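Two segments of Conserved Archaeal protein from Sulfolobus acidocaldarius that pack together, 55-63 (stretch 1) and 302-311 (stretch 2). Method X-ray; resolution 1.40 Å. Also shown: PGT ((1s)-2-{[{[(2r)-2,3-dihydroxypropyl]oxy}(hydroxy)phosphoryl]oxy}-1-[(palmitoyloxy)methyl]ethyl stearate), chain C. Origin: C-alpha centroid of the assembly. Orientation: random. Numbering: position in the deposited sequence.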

ATOM      1  N   ALA A  55      -1.572 -14.834   4.259  1.00 20.95           N
ATOM      2  CA  ALA A  55      -2.966 -14.657   4.657  1.00 25.84           C
ATOM      3  C   ALA A  55      -3.804 -13.940   3.600  1.00 20.49           C
ATOM      4  O   ALA A  55      -4.977 -14.234   3.446  1.00 24.84           O
ATOM      5  N   HIS A  56      -3.204 -13.003   2.873  1.00 20.94           N
ATOM      6  CA  HIS A  56      -3.948 -12.278   1.846  1.00 23.28           C
ATOM      7  C   HIS A  56      -4.397 -13.203   0.728  1.00 24.82           C
ATOM      8  O   HIS A  56      -5.528 -13.117   0.250  1.00 32.83           O
ATOM      9  N   PHE A  57      -3.514 -14.101   0.311  1.00 22.98           N
ATOM     10  CA  PHE A  57      -3.869 -15.048  -0.725  1.00 23.37           C
ATOM     11  C   PHE A  57      -4.929 -15.999  -0.184  1.00 31.08           C
ATOM     12  O   PHE A  57      -5.871 -16.344  -0.889  1.00 30.18           O
ATOM     13  N   ASP A  58      -4.787 -16.393   1.080  1.00 24.88           N
ATOM     14  CA  ASP A  58      -5.722 -17.334   1.696  1.00 27.87           C
ATOM     15  C   ASP A  58      -7.130 -16.766   1.870  1.00 31.28           C
ATOM     16  O   ASP A  58      -8.115 -17.501   1.798  1.00 34.40           O
ATOM     17  N   LYS A  59      -7.228 -15.466   2.119  1.00 23.41           N
ATOM     18  CA  LYS A  59      -8.531 -14.842   2.353  1.00 24.05           C
ATOM     19  C   LYS A  59      -9.255 -14.429   1.055  1.00 24.46           C
ATOM     20  O   LYS A  59     -10.481 -14.407   1.003  1.00 30.83           O
ATOM     21  N   LEU A  60      -8.502 -14.134  -0.001  1.00 21.40           N
ATOM     22  CA  LEU A  60      -9.085 -13.521  -1.189  1.00 20.15           C
ATOM     23  C   LEU A  60      -9.274 -14.476  -2.346  1.00 25.55           C
ATOM     24  O   LEU A  60      -9.907 -14.131  -3.347  1.00 23.15           O
ATOM     25  N   GLY A  61      -8.698 -15.665  -2.221  1.00 25.37           N
ATOM     26  CA  GLY A  61      -8.781 -16.645  -3.284  1.00 33.16           C
ATOM     27  C   GLY A  61      -7.970 -16.219  -4.490  1.00 34.50           C
ATOM     28  O   GLY A  61      -8.328 -16.511  -5.627  1.00 32.04           O
ATOM     29  N   MET A  62      -6.877 -15.508  -4.241  1.00 28.12           N
ATOM     30  CA  MET A  62      -5.949 -15.177  -5.310  1.00 27.86           C
ATOM     31  C   MET A  62      -5.008 -16.351  -5.519  1.00 40.20           C
ATOM     32  O   MET A  62      -4.645 -17.040  -4.555  1.00 37.37           O
ATOM     33  N   PRO A  63      -4.625 -16.590  -6.784  1.00 32.07           N
ATOM     34  CA  PRO A  63      -3.728 -17.684  -7.146  1.00 40.72           C
ATOM     35  C   PRO A  63      -2.495 -17.719  -6.262  1.00 35.13           C
ATOM     36  O   PRO A  63      -1.854 -16.701  -6.011  1.00 27.26           O
ATOM     37  N   LYS A 302       1.025  -4.462  -1.341  1.00 11.67           N
ATOM     38  CA  LYS A 302       0.564  -5.446  -2.316  1.00 10.98           C
ATOM     39  C   LYS A 302      -0.640  -6.236  -1.807  1.00 11.52           C
ATOM     40  O   LYS A 302      -1.597  -6.463  -2.555  1.00 12.90           O
ATOM     41  N   GLY A 303      -0.622  -6.632  -0.538  1.00 11.84           N
ATOM     42  CA  GLY A 303      -1.777  -7.307   0.045  1.00 13.54           C
ATOM     43  C   GLY A 303      -3.031  -6.452   0.045  1.00 12.54           C
ATOM     44  O   GLY A 303      -4.102  -6.879  -0.400  1.00 13.06           O
ATOM     45  N   SER A 304      -2.900  -5.220   0.514  1.00 10.64           N
ATOM     46  CA  SER A 304      -4.042  -4.326   0.550  1.00 10.53           C
ATOM     47  C   SER A 304      -4.489  -3.914  -0.864  1.00 10.87           C
ATOM     48  O   SER A 304      -5.684  -3.693  -1.092  1.00 12.24           O
ATOM     49  N   ALA A 305      -3.558  -3.846  -1.816  1.00 10.34           N
ATOM     50  CA  ALA A 305      -3.938  -3.658  -3.218  1.00 10.11           C
ATOM     51  C   ALA A 305      -4.876  -4.773  -3.654  1.00 11.49           C
ATOM     52  O   ALA A 305      -5.900  -4.513  -4.287  1.00 11.87           O
ATOM     53  N   MET A 306      -4.512  -6.018  -3.346  1.00 10.71           N
ATOM     54  CA  MET A 306      -5.382  -7.156  -3.672  1.00 12.39           C
ATOM     55  C   MET A 306      -6.739  -7.080  -2.971  1.00 12.28           C
ATOM     56  O   MET A 306      -7.763  -7.381  -3.577  1.00 13.10           O
ATOM     57  N   ILE A 307      -6.748  -6.668  -1.705  1.00 11.72           N
ATOM     58  CA  ILE A 307      -8.015  -6.472  -1.009  1.00 11.19           C
ATOM     59  C   ILE A 307      -8.853  -5.435  -1.757  1.00 11.74           C
ATOM     60  O   ILE A 307     -10.046  -5.629  -1.976  1.00 12.40           O
ATOM     61  N   SER A 308      -8.238  -4.334  -2.164  1.00 11.24           N
ATOM     62  CA  SER A 308      -8.998  -3.310  -2.872  1.00 12.87           C
ATOM     63  C   SER A 308      -9.550  -3.819  -4.215  1.00 11.95           C
ATOM     64  O   SER A 308     -10.654  -3.450  -4.585  1.00 11.68           O
ATOM     65  N   GLY A 309      -8.815  -4.688  -4.908  1.00 11.20           N
ATOM     66  CA  GLY A 309      -9.323  -5.273  -6.139  1.00 11.98           C
ATOM     67  C   GLY A 309     -10.513  -6.178  -5.884  1.00 13.95           C
ATOM     68  O   GLY A 309     -11.481  -6.188  -6.663  1.00 14.43           O
ATOM     69  N   TYR A 310     -10.431  -6.968  -4.817  1.00 13.81           N
ATOM     70  CA  TYR A 310     -11.538  -7.798  -4.364  1.00 13.99           C
ATOM     71  C   TYR A 310     -12.782  -6.946  -4.085  1.00 12.54           C
ATOM     72  O   TYR A 310     -13.875  -7.270  -4.543  1.00 13.38           O
ATOM     73  N   CYS A 311     -12.614  -5.857  -3.344  1.00 12.13           N
ATOM     74  CA  CYS A 311     -13.764  -5.022  -3.001  1.00 12.68           C
ATOM     75  C   CYS A 311     -14.322  -4.329  -4.232  1.00 13.94           C
ATOM     76  O   CYS A 311     -15.533  -4.150  -4.352  1.00 14.55           O
TER

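Packing of two helical segments, 55-60 and 302-311, whose N-to-C directions differ by only 12° and whose axes approach to 9.8 Å; no hydrogen bond crosses between them, and the 417 Å² buried is held by apolar and CH-pi contacts. Ala 55 lies out of reach of stretch 2, its CB instead 3.9 Å from O5 of the phospholipid PGT. His 56 points toward the second helix (chi1 m, chi2 -60°) and lays one ring face over the backbone of Gly 303, where the two backbones come within 5.7 Å, CA of His 56 to CA of Gly 303. CA of Gly 303 sits 3.5 Å from CD2 of His 56 and 3.6 Å from the ring centroid, 17° off the normal, a CH-pi contact. Glycine makes this possible: an ideal CB on Gly 303 would fall 2.2 Å from CD2 of His 56, a clash. PGT O5 lies over the opposite ring face, while CE1 of His 56 meets CD1 of Ile 307 at 3.6 Å. NE2 of His 56 donates a hydrogen bond to the phosphate oxygen O2P of PGT at 3.0 Å, so the imidazole links the lipid headgroup to the helix pair. Phe 57 (chi1 m, chi2 87°) directs its CA-to-CB bond away from stretch 2, but its ring end comes back to receive CE of Met 306 over one face, 3.9 Å from CZ of Phe 57; SD of Met 306 approaches the same ring obliquely. Asp 58 and Lys 59, the latter extended with all four chi angles t, take no part in the contact. Leu 60 (m, t) starts sideways and turns its end inward: CD1 of Leu 60 lies 3.7 Å from CB of Met 306 and 3.9 Å from CG1 of Ile 307 (m, t), while CD2 of Leu 60 rests over one face of the Tyr 310 ring, 3.7 Å from CG of Tyr 310 (chi1 t, chi2 90°). Gly 61, with positive phi, ends the run of helical backbone and makes no contact with stretch 2. Met 62 (m, m, m) points toward stretch 2 from the loop, its CE 4.0 Å from SD of Met 306. Pro 63 stays clear. Met 306 (m, t, m) has the largest covered area of any residue here and also brings its CE within 4.0 Å of CB of His 56. Ser 304 and Ser 308 point away.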

ATOM      1  CB  ALA A  55      -3.055 -13.930   5.995  1.00 27.94           C
ATOM      2  CB  HIS A  56      -3.124 -11.123   1.283  1.00 25.07           C
ATOM      3  CG  HIS A  56      -2.965  -9.984   2.236  1.00 24.04           C
ATOM      4  ND1 HIS A  56      -4.040  -9.281   2.734  1.00 25.53           N
ATOM      5  CD2 HIS A  56      -1.862  -9.425   2.785  1.00 22.32           C
ATOM      6  CE1 HIS A  56      -3.606  -8.335   3.546  1.00 30.49           C
ATOM      7  NE2 HIS A  56      -2.288  -8.398   3.590  1.00 27.40           N
ATOM      8  CB  PHE A  57      -2.633 -15.807  -1.217  1.00 27.42           C
ATOM      9  CG  PHE A  57      -1.578 -14.911  -1.793  1.00 19.29           C
ATOM     10  CD1 PHE A  57      -0.621 -14.336  -0.970  1.00 17.06           C
ATOM     11  CD2 PHE A  57      -1.556 -14.618  -3.145  1.00 16.84           C
ATOM     12  CE1 PHE A  57       0.343 -13.502  -1.481  1.00 17.57           C
ATOM     13  CE2 PHE A  57      -0.595 -13.772  -3.663  1.00 19.65           C
ATOM     14  CZ  PHE A  57       0.361 -13.217  -2.829  1.00 18.09           C
ATOM     15  CB  ASP A  58      -5.188 -17.823   3.044  1.00 30.60           C
ATOM     16  CG  ASP A  58      -4.009 -18.769   2.897  1.00 32.53           C
ATOM     17  OD1 ASP A  58      -3.867 -19.380   1.818  1.00 38.10           O
ATOM     18  OD2 ASP A  58      -3.234 -18.906   3.865  1.00 35.96           O
ATOM     19  CB  LYS A  59      -8.370 -13.642   3.294  1.00 32.74           C
ATOM     20  CG  LYS A  59      -9.675 -13.008   3.756  1.00 36.37           C
ATOM     21  CD  LYS A  59      -9.456 -12.109   4.970  1.00 43.59           C
ATOM     22  CE  LYS A  59     -10.757 -11.472   5.438  1.00 30.45           C
ATOM     23  NZ  LYS A  59     -10.579 -10.685   6.693  1.00 48.69           N
ATOM     24  CB  LEU A  60      -8.212 -12.363  -1.656  1.00 18.83           C
ATOM     25  CG  LEU A  60      -8.005 -11.250  -0.639  1.00 17.15           C
ATOM     26  CD1 LEU A  60      -6.966 -10.278  -1.135  1.00 19.55           C
ATOM     27  CD2 LEU A  60      -9.321 -10.533  -0.333  1.00 20.26           C
ATOM     28  CB  MET A  62      -5.163 -13.909  -4.986  1.00 20.53           C
ATOM     29  CG  MET A  62      -5.980 -12.630  -5.124  1.00 20.61           C
ATOM     30  SD  MET A  62      -6.340 -12.168  -6.829  1.00 22.20           S
ATOM     31  CE  MET A  62      -4.704 -11.706  -7.410  1.00 20.49           C
ATOM     32  CB  PRO A  63      -3.344 -17.344  -8.588  1.00 24.11           C
ATOM     33  CG  PRO A  63      -4.521 -16.638  -9.119  1.00 45.14           C
ATOM     34  CD  PRO A  63      -5.050 -15.824  -7.967  1.00 26.41           C
ATOM     35  CB  LYS A 302       1.712  -6.347  -2.758  1.00 14.93           C
ATOM     36  CG  LYS A 302       2.494  -5.726  -3.905  1.00 16.50           C
ATOM     37  CD  LYS A 302       3.635  -6.608  -4.374  1.00 17.25           C
ATOM     38  CE  LYS A 302       4.116  -6.160  -5.754  1.00 16.20           C
ATOM     39  NZ  LYS A 302       4.630  -4.749  -5.756  1.00 14.77           N
ATOM     40  CB  SER A 304      -3.740  -3.123   1.438  1.00 12.01           C
ATOM     41  OG  SER A 304      -2.486  -2.547   1.090  1.00 13.60           O
ATOM     42  CB  ALA A 305      -2.713  -3.648  -4.112  1.00 11.93           C
ATOM     43  CB  MET A 306      -4.693  -8.481  -3.366  1.00 15.10           C
ATOM     44  CG  MET A 306      -3.457  -8.719  -4.238  1.00 13.97           C
ATOM     45  SD  MET A 306      -2.829 -10.397  -4.159  1.00 21.14           S
ATOM     46  CE  MET A 306      -2.172 -10.280  -2.520  1.00 18.08           C
ATOM     47  CB  ILE A 307      -7.792  -6.030   0.448  1.00 12.05           C
ATOM     48  CG1 ILE A 307      -7.078  -7.133   1.243  1.00 13.14           C
ATOM     49  CG2 ILE A 307      -9.130  -5.669   1.083  1.00 13.34           C
ATOM     50  CD1 ILE A 307      -6.730  -6.720   2.679  1.00 14.08           C
ATOM     51  CB  SER A 308      -8.197  -1.996  -3.005  1.00 12.59           C
ATOM     52  OG  SER A 308      -7.118  -2.106  -3.925  1.00 12.05           O
ATOM     53  CB  TYR A 310     -11.102  -8.607  -3.133  1.00 14.73           C
ATOM     54  CG  TYR A 310     -12.218  -9.224  -2.314  1.00 16.95           C
ATOM     55  CD1 TYR A 310     -12.682 -10.495  -2.591  1.00 21.39           C
ATOM     56  CD2 TYR A 310     -12.780  -8.535  -1.241  1.00 19.20           C
ATOM     57  CE1 TYR A 310     -13.699 -11.063  -1.838  1.00 28.91           C
ATOM     58  CE2 TYR A 310     -13.792  -9.089  -0.485  1.00 24.09           C
ATOM     59  CZ  TYR A 310     -14.248 -10.353  -0.790  1.00 27.91           C
ATOM     60  OH  TYR A 310     -15.255 -10.917  -0.040  1.00 37.31           O
ATOM     61  CB  CYS A 311     -13.380  -3.977  -1.952  1.00 12.24           C
ATOM     62  SG  CYS A 311     -13.108  -4.670  -0.284  1.00 15.28           S
TER
HETATM   63  C48 PGT C 502       7.265   4.568   9.374  1.00 35.70           C
HETATM   64  C47 PGT C 502       6.193   4.822   8.334  1.00 36.57           C
HETATM   65  C46 PGT C 502       6.780   4.628   6.951  1.00 40.41           C
HETATM   66  C45 PGT C 502       7.383   3.241   6.849  1.00 37.95           C
HETATM   67  C44 PGT C 502       7.395   2.769   5.411  1.00 33.93           C
HETATM   68  C43 PGT C 502       8.807   2.829   4.857  1.00 29.17           C
HETATM   69  C42 PGT C 502       8.756   2.515   3.379  1.00 37.45           C
HETATM   70  C41 PGT C 502       8.350   1.071   3.229  1.00 37.56           C
HETATM   71  C40 PGT C 502       8.893   0.503   1.941  1.00 26.52           C
HETATM   72  C39 PGT C 502       9.098  -0.979   2.159  1.00 21.55           C
HETATM   73  C38 PGT C 502       7.796  -1.611   2.580  1.00 21.64           C
HETATM   74  C37 PGT C 502       8.055  -3.049   2.961  1.00 20.53           C
HETATM   75  C36 PGT C 502       6.729  -3.697   3.276  1.00 23.04           C
HETATM   76  C35 PGT C 502       6.935  -5.018   3.979  1.00 24.29           C
HETATM   77  C34 PGT C 502       5.581  -5.657   4.221  1.00 27.05           C
HETATM   78  C33 PGT C 502       5.675  -6.809   5.199  1.00 40.05           C
HETATM   79  C32 PGT C 502       4.726  -7.928   4.814  1.00 44.73           C
HETATM   80  C31 PGT C 502       3.296  -7.658   5.256  1.00 74.75           C
HETATM   81  O31 PGT C 502       2.417  -7.717   4.417  1.00 62.53           O
HETATM   82  O2  PGT C 502       2.969  -7.334   6.597  1.00 90.64           O
HETATM   83  C2  PGT C 502       2.441  -8.374   7.399  1.00 59.88           C
HETATM   84  C1  PGT C 502       0.960  -8.607   7.181  1.00 38.86           C
HETATM   85  O3P PGT C 502       0.378  -8.019   6.035  1.00 47.77           O
HETATM   86  P   PGT C 502      -0.752  -6.926   6.246  1.00 35.23           P
HETATM   87  O1P PGT C 502      -0.263  -6.081   7.402  1.00 34.25           O
HETATM   88  O2P PGT C 502      -0.951  -6.069   5.006  1.00 27.37           O
HETATM   89  O4P PGT C 502      -2.161  -7.560   6.632  1.00 87.28           O
HETATM   90  C4  PGT C 502      -2.308  -8.898   7.064  1.00 59.92           C
HETATM   91  C5  PGT C 502      -3.732  -9.182   7.484  1.00 73.23           C
HETATM   92  O5  PGT C 502      -4.248 -10.238   6.708  1.00 70.98           O
HETATM   93  C6  PGT C 502      -4.572  -7.942   7.294  1.00 54.01           C
HETATM   94  O6  PGT C 502      -5.453  -8.088   6.204  1.00 42.32           O
HETATM   95  C3  PGT C 502       2.544  -8.049   8.879  1.00 60.42           C
HETATM   96  O3  PGT C 502       3.870  -7.968   9.345  1.00 58.66           O
HETATM   97  C11 PGT C 502       4.024  -7.012  10.367  1.00 52.27           C
HETATM   98  O11 PGT C 502       3.211  -6.954  11.269  1.00 49.31           O
HETATM   99  C12 PGT C 502       5.194  -6.049  10.337  1.00 47.25           C
HETATM  100  C13 PGT C 502       5.432  -5.456  11.709  1.00 38.70           C
HETATM  101  C14 PGT C 502       6.591  -4.483  11.631  1.00 51.67           C
HETATM  102  C15 PGT C 502       6.077  -3.066  11.498  1.00 52.48           C
HETATM  103  C16 PGT C 502       7.229  -2.084  11.561  1.00 39.09           C
HETATM  104  C17 PGT C 502       6.904  -1.016  12.582  1.00 37.16           C
HETATM  105  C18 PGT C 502       8.136  -0.200  12.909  1.00 49.04           C
HETATM  106  C19 PGT C 502       7.875   0.649  14.137  1.00 69.04           C
HETATM  107  C20 PGT C 502       7.808  -0.212  15.384  1.00 63.92           C
HETATM  108  C21 PGT C 502       8.852   0.251  16.380  1.00 44.21           C
HETATM  109  C22 PGT C 502       8.367   0.034  17.797  1.00 44.62           C
HETATM  110  C23 PGT C 502       9.081   1.009  18.709  1.00 37.91           C
HETATM  111  C24 PGT C 502       8.432   1.019  20.076  1.00 47.78           C
HETATM  112  C25 PGT C 502       8.068   2.438  20.458  1.00 44.25           C
HETATM  113  C26 PGT C 502       6.602   2.506  20.831  1.00 36.43           C